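Local coordinates for glucose-binding protein (Thermus thermophilus HB27, PDB 2B3F) that binds glucose or galactose and probably delivers it to a binding-protein-dependent sugar transport system, at residues R140-F145 with E174-A179; V211-N216 with Q369-Q374; M357-T362 with Q381-Q386. One frame throughout, in Å; residues are numbered along the deposited sequence.

Contact 1 (R140-F145 with E174-A179). Unlike the reference sequence in segment 140-145: K144 (reference Glu).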
loop_
_atom_site.group_PDB
_atom_site.type_symbol
_atom_site.label_atom_id
_atom_site.label_comp_id
_atom_site.label_asym_id
_atom_site.label_seq_id
_atom_site.Cartn_x
_atom_site.Cartn_y
_atom_site.Cartn_z
ATOM N N ARG A 140 -17.583 -13.540 -0.242
ATOM C CA ARG A 140 -16.949 -13.440 1.068
ATOM C C ARG A 140 -15.801 -14.440 1.270
ATOM O O ARG A 140 -15.062 -14.340 2.256
ATOM C CB ARG A 140 -18.005 -13.553 2.188
ATOM C CG ARG A 140 -18.479 -14.981 2.531
ATOM C CD ARG A 140 -19.522 -15.001 3.692
ATOM N NE ARG A 140 -20.655 -14.088 3.447
ATOM C CZ ARG A 140 -21.761 -14.389 2.750
ATOM N NH1 ARG A 140 -21.927 -15.599 2.206
ATOM N NH2 ARG A 140 -22.716 -13.467 2.594
ATOM N N THR A 141 -15.647 -15.393 0.340
ATOM C CA THR A 141 -14.544 -16.358 0.371
ATOM C C THR A 141 -14.020 -16.558 -1.040
ATOM O O THR A 141 -14.700 -16.224 -1.996
ATOM C CB THR A 141 -14.993 -17.743 0.857
ATOM O OG1 THR A 141 -15.955 -18.278 -0.066
ATOM C CG2 THR A 141 -15.587 -17.668 2.255
ATOM N N TRP A 142 -12.822 -17.124 -1.174
ATOM C CA TRP A 142 -12.273 -17.373 -2.519
ATOM C C TRP A 142 -13.053 -18.436 -3.303
ATOM O O TRP A 142 -13.182 -18.319 -4.529
ATOM C CB TRP A 142 -10.756 -17.666 -2.490
ATOM C CG TRP A 142 -9.974 -16.416 -2.198
ATOM C CD1 TRP A 142 -9.200 -16.166 -1.096
ATOM C CD2 TRP A 142 -9.943 -15.220 -2.996
ATOM N NE1 TRP A 142 -8.677 -14.892 -1.175
ATOM C CE2 TRP A 142 -9.117 -14.292 -2.329
ATOM C CE3 TRP A 142 -10.517 -14.846 -4.216
ATOM C CZ2 TRP A 142 -8.856 -13.016 -2.846
ATOM C CZ3 TRP A 142 -10.259 -13.574 -4.720
ATOM C CH2 TRP A 142 -9.444 -12.678 -4.030
ATOM N N ASP A 143 -13.619 -19.422 -2.609
ATOM C CA ASP A 143 -14.476 -20.411 -3.291
ATOM C C ASP A 143 -15.713 -19.755 -3.880
ATOM O O ASP A 143 -16.049 -19.993 -5.040
ATOM C CB ASP A 143 -14.865 -21.567 -2.356
ATOM C CG ASP A 143 -13.737 -22.572 -2.172
ATOM O OD1 ASP A 143 -12.812 -22.615 -3.001
ATOM O OD2 ASP A 143 -13.747 -23.316 -1.180
ATOM N N LYS A 144 -16.377 -18.908 -3.101
ATOM C CA LYS A 144 -17.536 -18.170 -3.611
ATOM C C LYS A 144 -17.167 -17.148 -4.707
ATOM O O LYS A 144 -17.928 -16.915 -5.639
ATOM C CB LYS A 144 -18.298 -17.493 -2.463
ATOM C CG LYS A 144 -18.861 -18.480 -1.428
ATOM C CD LYS A 144 -19.494 -17.762 -0.226
ATOM C CE LYS A 144 -19.974 -18.753 0.833
ATOM N NZ LYS A 144 -21.335 -18.414 1.364
ATOM N N PHE A 145 -15.991 -16.540 -4.593
ATOM C CA PHE A 145 -15.477 -15.663 -5.644
ATOM C C PHE A 145 -15.344 -16.415 -6.970
ATOM O O PHE A 145 -15.772 -15.941 -8.016
ATOM C CB PHE A 145 -14.112 -15.069 -5.217
ATOM C CG PHE A 145 -13.447 -14.245 -6.277
ATOM C CD1 PHE A 145 -13.670 -12.876 -6.362
ATOM C CD2 PHE A 145 -12.578 -14.833 -7.179
ATOM C CE1 PHE A 145 -13.054 -12.118 -7.347
ATOM C CE2 PHE A 145 -11.965 -14.089 -8.171
ATOM C CZ PHE A 145 -12.208 -12.729 -8.260
ATOM N N GLU A 174 -1.049 -11.017 -2.179
ATOM C CA GLU A 174 -0.949 -10.898 -0.701
ATOM C C GLU A 174 -2.322 -11.039 -0.041
ATOM O O GLU A 174 -2.428 -11.566 1.065
ATOM C CB GLU A 174 -0.169 -9.673 -0.232
ATOM C CG GLU A 174 -0.751 -8.308 -0.495
ATOM C CD GLU A 174 0.176 -7.192 0.007
ATOM O OE1 GLU A 174 1.384 -7.468 0.249
ATOM O OE2 GLU A 174 -0.301 -6.047 0.132
ATOM N N SER A 175 -3.377 -10.607 -0.722
ATOM C CA SER A 175 -4.750 -10.868 -0.230
ATOM C C SER A 175 -5.072 -12.364 -0.245
ATOM O O SER A 175 -5.595 -12.915 0.727
ATOM C CB SER A 175 -5.799 -10.118 -1.027
ATOM O OG SER A 175 -6.022 -8.816 -0.513
ATOM N N VAL A 176 -4.770 -13.022 -1.360
ATOM C CA VAL A 176 -4.986 -14.464 -1.461
ATOM C C VAL A 176 -4.209 -15.215 -0.379
ATOM O O VAL A 176 -4.779 -16.070 0.310
ATOM C CB VAL A 176 -4.632 -15.001 -2.882
ATOM C CG1 VAL A 176 -4.659 -16.529 -2.920
ATOM C CG2 VAL A 176 -5.567 -14.414 -3.928
ATOM N N ALA A 177 -2.921 -14.906 -0.220
ATOM C CA ALA A 177 -2.083 -15.538 0.789
ATOM C C ALA A 177 -2.623 -15.335 2.214
ATOM O O ALA A 177 -2.635 -16.275 3.034
ATOM C CB ALA A 177 -0.653 -15.021 0.686
ATOM N N LEU A 178 -3.070 -14.116 2.516
ATOM C CA LEU A 178 -3.601 -13.838 3.846
ATOM C C LEU A 178 -4.831 -14.706 4.103
ATOM O O LEU A 178 -4.990 -15.259 5.197
ATOM C CB LEU A 178 -3.953 -12.351 4.009
ATOM C CG LEU A 178 -4.626 -11.975 5.346
ATOM C CD1 LEU A 178 -3.712 -12.289 6.536
ATOM C CD2 LEU A 178 -5.051 -10.497 5.360
ATOM N N ALA A 179 -5.697 -14.809 3.100
ATOM C CA ALA A 179 -6.925 -15.620 3.217
ATOM C C ALA A 179 -6.574 -17.088 3.450
ATOM O O ALA A 179 -7.169 -17.740 4.316
ATOM C CB ALA A 179 -7.779 -15.488 1.974
#
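W142 holds its CG anti to its own carbonyl carbon (chi1 -73°), which swings the indole out from the first turn of helix 142-154 to meet V176 and A179 on helix 166-190. V176 has CG1 anti to its backbone N, and the other methyl, CG2, comes over one face of the indole, displaced toward the rim of the six-membered ring. It lies 4.2 Å from the centroid of that ring, an off-centre CH-pi contact, and 3.7 Å from W142 CZ2. The pyrrole edge meets A179, whose CB sits near the ring plane, 3.3 Å from W142 NE1. This is helix-to-helix packing in the solute-binding protein fold, away from the sugar pocket. W142 is the first helical residue, directly after the N-cap T141, whose OG1 accepts from K144 N at 3.1 Å in a nearly straight bond (165°). Within the same turn W142 CZ3 stands 3.5 Å above the centre of the F145 ring, and V207 and V211 of helix 199-212 also touch the indole. With W142 cut back to an alanine, V176 CG2 and the F145 face would probably be left without their aromatic partner and the two helices would be separated by a gap.

Contact 2 (V211-N216 with Q369-Q374)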
loop_
_atom_site.group_PDB
_atom_site.type_symbol
_atom_site.label_atom_id
_atom_site.label_comp_id
_atom_site.label_asym_id
_atom_site.label_seq_id
_atom_site.Cartn_x
_atom_site.Cartn_y
_atom_site.Cartn_z
ATOM N N VAL A 211 -7.714 -17.777 -9.318
ATOM C CA VAL A 211 -8.216 -16.418 -9.320
ATOM C C VAL A 211 -7.702 -15.673 -10.569
ATOM O O VAL A 211 -8.432 -14.926 -11.217
ATOM C CB VAL A 211 -7.806 -15.700 -8.005
ATOM C CG1 VAL A 211 -8.136 -14.216 -8.060
ATOM C CG2 VAL A 211 -8.473 -16.382 -6.807
ATOM N N LEU A 212 -6.446 -15.906 -10.913
ATOM C CA LEU A 212 -5.819 -15.278 -12.085
ATOM C C LEU A 212 -6.585 -15.621 -13.378
ATOM O O LEU A 212 -6.666 -14.809 -14.308
ATOM C CB LEU A 212 -4.372 -15.777 -12.201
ATOM C CG LEU A 212 -3.215 -14.851 -12.509
ATOM C CD1 LEU A 212 -3.271 -13.543 -11.714
ATOM C CD2 LEU A 212 -1.908 -15.610 -12.280
ATOM N N ASP A 213 -7.140 -16.833 -13.425
ATOM C CA ASP A 213 -7.925 -17.254 -14.601
ATOM C C ASP A 213 -9.244 -16.495 -14.755
ATOM O O ASP A 213 -9.920 -16.674 -15.768
ATOM C CB ASP A 213 -8.187 -18.774 -14.596
ATOM C CG ASP A 213 -6.989 -19.586 -15.050
ATOM O OD1 ASP A 213 -6.016 -19.003 -15.588
ATOM O OD2 ASP A 213 -7.017 -20.837 -14.872
ATOM N N CYS A 214 -9.604 -15.641 -13.788
ATOM C CA CYS A 214 -10.775 -14.757 -13.901
ATOM C C CYS A 214 -10.455 -13.343 -14.392
ATOM O O CYS A 214 -11.366 -12.511 -14.544
ATOM C CB CYS A 214 -11.469 -14.653 -12.550
ATOM S SG CYS A 214 -11.913 -16.255 -11.833
ATOM N N ALA A 215 -9.170 -13.078 -14.621
ATOM C CA ALA A 215 -8.660 -11.741 -14.879
ATOM C C ALA A 215 -8.579 -11.412 -16.363
ATOM O O ALA A 215 -8.526 -12.313 -17.216
ATOM C CB ALA A 215 -7.272 -11.569 -14.232
ATOM N N ASN A 216 -8.544 -10.122 -16.668
ATOM C CA ASN A 216 -8.338 -9.673 -18.044
ATOM C C ASN A 216 -6.932 -10.071 -18.533
ATOM O O ASN A 216 -5.937 -9.940 -17.817
ATOM C CB ASN A 216 -8.557 -8.151 -18.185
ATOM C CG ASN A 216 -7.854 -7.358 -17.094
ATOM O OD1 ASN A 216 -8.213 -7.501 -15.920
ATOM N ND2 ASN A 216 -6.868 -6.520 -17.473
ATOM N N GLN A 369 4.300 -17.370 -16.109
ATOM C CA GLN A 369 4.673 -18.230 -17.242
ATOM C C GLN A 369 4.480 -19.714 -16.965
ATOM O O GLN A 369 3.887 -20.400 -17.796
ATOM C CB GLN A 369 6.079 -17.932 -17.772
ATOM C CG GLN A 369 6.228 -16.512 -18.328
ATOM C CD GLN A 369 5.030 -16.038 -19.202
ATOM O OE1 GLN A 369 4.134 -15.309 -18.722
ATOM N NE2 GLN A 369 5.014 -16.457 -20.480
ATOM N N THR A 370 4.927 -20.217 -15.821
ATOM C CA THR A 370 4.787 -21.643 -15.512
ATOM C C THR A 370 3.407 -22.042 -14.990
ATOM O O THR A 370 2.989 -23.186 -15.158
ATOM C CB THR A 370 5.807 -22.102 -14.447
ATOM O OG1 THR A 370 5.505 -21.472 -13.197
ATOM C CG2 THR A 370 7.237 -21.748 -14.861
ATOM N N ARG A 371 2.718 -21.115 -14.325
ATOM C CA ARG A 371 1.519 -21.425 -13.528
ATOM C C ARG A 371 1.708 -22.631 -12.611
ATOM O O ARG A 371 0.762 -23.348 -12.315
ATOM C CB ARG A 371 0.290 -21.604 -14.421
ATOM C CG ARG A 371 0.001 -20.399 -15.289
ATOM C CD ARG A 371 -0.391 -19.139 -14.490
ATOM N NE ARG A 371 -0.560 -18.017 -15.425
ATOM C CZ ARG A 371 -1.730 -17.541 -15.851
ATOM N NH1 ARG A 371 -2.874 -18.034 -15.397
ATOM N NH2 ARG A 371 -1.750 -16.539 -16.726
ATOM N N ASN A 372 2.933 -22.811 -12.129
ATOM C CA ASN A 372 3.293 -23.932 -11.280
ATOM C C ASN A 372 3.446 -23.444 -9.835
ATOM O O ASN A 372 4.435 -22.788 -9.526
ATOM C CB ASN A 372 4.619 -24.513 -11.769
ATOM C CG ASN A 372 5.033 -25.744 -11.020
ATOM O OD1 ASN A 372 4.530 -26.043 -9.931
ATOM N ND2 ASN A 372 5.958 -26.488 -11.607
ATOM N N PRO A 373 2.480 -23.767 -8.962
ATOM C CA PRO A 373 2.587 -23.320 -7.573
ATOM C C PRO A 373 3.872 -23.738 -6.854
ATOM O O PRO A 373 4.424 -22.947 -6.078
ATOM C CB PRO A 373 1.363 -23.946 -6.903
ATOM C CG PRO A 373 0.408 -24.197 -7.992
ATOM C CD PRO A 373 1.233 -24.521 -9.188
ATOM N N GLN A 374 4.380 -24.940 -7.124
ATOM C CA GLN A 374 5.553 -25.412 -6.403
ATOM C C GLN A 374 6.791 -24.636 -6.812
ATOM O O GLN A 374 7.643 -24.314 -5.971
ATOM C CB GLN A 374 5.780 -26.915 -6.613
ATOM C CG GLN A 374 6.868 -27.475 -5.715
ATOM C CD GLN A 374 6.468 -27.485 -4.261
ATOM O OE1 GLN A 374 5.373 -27.937 -3.917
ATOM N NE2 GLN A 374 7.349 -26.979 -3.390
HETATM O O HOH W 1 -3.552 -19.699 -13.553
#
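The break between helix 354-370 and helix 373-387 meets the C-terminal end of helix 199-212 here, with R371 reaching across to L212 and D213. R371 is the first residue past its helix, with positive phi (47°), and its side chain bends at chi2 (-65°) before running out to the guanidinium. L212 lays CD2 over one face of that group, offset toward the rim and 4.1 Å from R371 CZ. At the guanidinium edge R371 NH1 approaches D213 OD1 at 3.3 Å, a salt bridge whose hydrogen bond is weak and strongly bent (123°). A water also bridges the pair: it accepts from R371 NH1 at 2.6 Å, in the guanidinium plane, and donates to D213 OD1 at 3.3 Å. The backbone O of L368 takes R371 NE, which fixes the inner end of the group, while F367 and L368 lie against L212. D213 stands in the type I turn L212-A215, and D213 O accepts from K153 NZ. Around R371, T370 OG1 accepts from N372 N at 3.1 Å, an ST turn. N372 both closes that turn and, through a weak bond from Q374 N to its OD1, serves as N-cap of helix 373-387.

Contact 3 (M357-T362 with Q381-Q386); sequences MSQFGT and QAIADQ
Q359 and I383 account for nearly all the surface buried here, with a small share from Q386. Q359 has CG anti to its carbonyl carbon (chi1 -68°) and is extended beyond it; its CB and its amide lie across the CG2 and CD1 methyls of I383, the two side chains crossing at a slant. The two methyls divide the work: CD1 comes 3.2 Å from Q359 OE1, while CG2 packs 3.7 Å from Q359 CB and 3.6 Å from Q359 NE2. The glutamine thus meets the isoleucine with its aliphatic root and its amide alike. Q386, one turn on from I383, joins through a water that accepts from Q359 NE2 at 2.8 Å and donates to Q386 OE1 at 2.7 Å. A further tie runs back within the first helix, where S355 O accepts from Q359 NE2, so that one amide nitrogen serves both the water and the backbone. The segments belong to helix 354-370, kinked in this turn, and helix 373-387, consecutive helices separated by a short break; elsewhere on the first, the F360 ring meets that of W173. At this protein surface a methyl offers the carbonyl oxygen of Q359 no hydrogen bond, and the polar link between the segments goes through the water.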
loop_
_atom_site.group_PDB
_atom_site.type_symbol
_atom_site.label_atom_id
_atom_site.label_comp_id
_atom_site.label_asym_id
_atom_site.label_seq_id
_atom_site.Cartn_x
_atom_site.Cartn_y
_atom_site.Cartn_z
ATOM N N MET A 357 11.395 -7.722 -1.431
ATOM C CA MET A 357 10.323 -7.087 -2.225
ATOM C C MET A 357 10.676 -6.948 -3.699
ATOM O O MET A 357 9.853 -7.209 -4.580
ATOM C CB MET A 357 9.981 -5.686 -1.713
ATOM C CG MET A 357 9.431 -5.637 -0.307
ATOM S SD MET A 357 9.371 -3.931 0.331
ATOM C CE MET A 357 8.221 -3.201 -0.830
ATOM N N SER A 358 11.899 -6.502 -3.966
ATOM C CA SER A 358 12.324 -6.222 -5.340
ATOM C C SER A 358 12.427 -7.507 -6.168
ATOM O O SER A 358 12.262 -7.472 -7.374
ATOM C CB SER A 358 13.659 -5.482 -5.347
ATOM O OG SER A 358 14.684 -6.299 -4.786
ATOM N N GLN A 359 12.667 -8.634 -5.521
ATOM C CA GLN A 359 12.819 -9.904 -6.232
ATOM C C GLN A 359 11.490 -10.645 -6.336
ATOM O O GLN A 359 11.329 -11.544 -7.156
ATOM C CB GLN A 359 13.876 -10.739 -5.546
ATOM C CG GLN A 359 15.255 -10.121 -5.692
ATOM C CD GLN A 359 16.332 -11.065 -5.300
ATOM O OE1 GLN A 359 16.719 -11.932 -6.089
ATOM N NE2 GLN A 359 16.810 -10.943 -4.077
ATOM N N PHE A 360 10.509 -10.253 -5.532
ATOM C CA PHE A 360 9.227 -10.940 -5.562
ATOM C C PHE A 360 8.506 -10.740 -6.896
ATOM O O PHE A 360 7.695 -11.564 -7.283
ATOM C CB PHE A 360 8.322 -10.517 -4.405
ATOM C CG PHE A 360 7.183 -11.473 -4.156
ATOM C CD1 PHE A 360 7.422 -12.738 -3.615
ATOM C CD2 PHE A 360 5.871 -11.115 -4.457
ATOM C CE1 PHE A 360 6.371 -13.612 -3.371
ATOM C CE2 PHE A 360 4.835 -11.987 -4.220
ATOM C CZ PHE A 360 5.098 -13.256 -3.682
ATOM N N GLY A 361 8.777 -9.637 -7.595
ATOM C CA GLY A 361 8.187 -9.430 -8.921
ATOM C C GLY A 361 8.654 -10.475 -9.929
ATOM O O GLY A 361 7.893 -10.885 -10.811
ATOM N N THR A 362 9.908 -10.896 -9.779
ATOM C CA THR A 362 10.494 -11.988 -10.576
ATOM C C THR A 362 9.819 -13.316 -10.295
ATOM O O THR A 362 9.483 -14.094 -11.200
ATOM C CB THR A 362 12.003 -12.116 -10.275
ATOM O OG1 THR A 362 12.640 -10.883 -10.597
ATOM C CG2 THR A 362 12.656 -13.241 -11.099
ATOM N N GLN A 381 11.175 -19.071 -1.654
ATOM C CA GLN A 381 12.069 -19.582 -0.601
ATOM C C GLN A 381 13.558 -19.332 -0.918
ATOM O O GLN A 381 14.337 -18.980 -0.042
ATOM C CB GLN A 381 11.841 -21.072 -0.330
ATOM C CG GLN A 381 12.542 -21.576 0.946
ATOM C CD GLN A 381 12.047 -20.849 2.188
ATOM O OE1 GLN A 381 10.840 -20.775 2.421
ATOM N NE2 GLN A 381 12.966 -20.298 2.968
ATOM N N ALA A 382 13.941 -19.494 -2.176
ATOM C CA ALA A 382 15.330 -19.267 -2.558
ATOM C C ALA A 382 15.717 -17.794 -2.295
ATOM O O ALA A 382 16.794 -17.495 -1.763
ATOM C CB ALA A 382 15.538 -19.649 -4.023
ATOM N N ILE A 383 14.847 -16.868 -2.667
ATOM C CA ILE A 383 15.111 -15.451 -2.405
ATOM C C ILE A 383 15.205 -15.203 -0.899
ATOM O O ILE A 383 16.111 -14.514 -0.438
ATOM C CB ILE A 383 14.023 -14.563 -3.005
ATOM C CG1 ILE A 383 13.925 -14.776 -4.516
ATOM C CG2 ILE A 383 14.266 -13.077 -2.658
ATOM C CD1 ILE A 383 15.180 -14.603 -5.244
ATOM N N ALA A 384 14.268 -15.772 -0.136
ATOM C CA ALA A 384 14.271 -15.602 1.318
ATOM C C ALA A 384 15.607 -16.072 1.895
ATOM O O ALA A 384 16.233 -15.389 2.719
ATOM C CB ALA A 384 13.100 -16.368 1.940
ATOM N N ASP A 385 16.079 -17.215 1.412
ATOM C CA ASP A 385 17.354 -17.763 1.873
ATOM C C ASP A 385 18.538 -16.873 1.469
ATOM O O ASP A 385 19.463 -16.672 2.259
ATOM C CB ASP A 385 17.562 -19.165 1.312
ATOM C CG ASP A 385 16.580 -20.180 1.870
ATOM O OD1 ASP A 385 16.006 -19.960 2.956
ATOM O OD2 ASP A 385 16.395 -21.216 1.198
ATOM N N GLN A 386 18.501 -16.337 0.261
ATOM C CA GLN A 386 19.591 -15.506 -0.260
ATOM C C GLN A 386 19.704 -14.178 0.474
ATOM O O GLN A 386 20.815 -13.677 0.686
ATOM C CB GLN A 386 19.412 -15.263 -1.761
ATOM C CG GLN A 386 19.667 -16.523 -2.591
ATOM C CD GLN A 386 19.145 -16.444 -4.005
ATOM O OE1 GLN A 386 18.476 -15.486 -4.380
ATOM N NE2 GLN A 386 19.452 -17.459 -4.806
HETATM O O HOH W 2 18.805 -12.856 -4.216
#

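In the fold
Along the chain contact 1 closes before either of the others opens, whereas contacts 2 and 3 interleave. Contacts 1 and 2, with centres about 15 Å apart, touch directly: V211 packs against W142 and F145, so helices 142-154, 166-190 and 199-212 are joined in one continuous packing. Contacts 2 and 3 share helices 354-370 and 373-387; their centres are about 19 Å apart and their nearest atoms about 8 Å, with contact 2 at the break and contact 3 away from it on both helices. Contacts 1 and 3, about 23 Å between centres, stay about 6 Å apart at their nearest atoms. The C-terminal helix pair is thereby fastened to mid-chain helices, away from the residues that bind galactose.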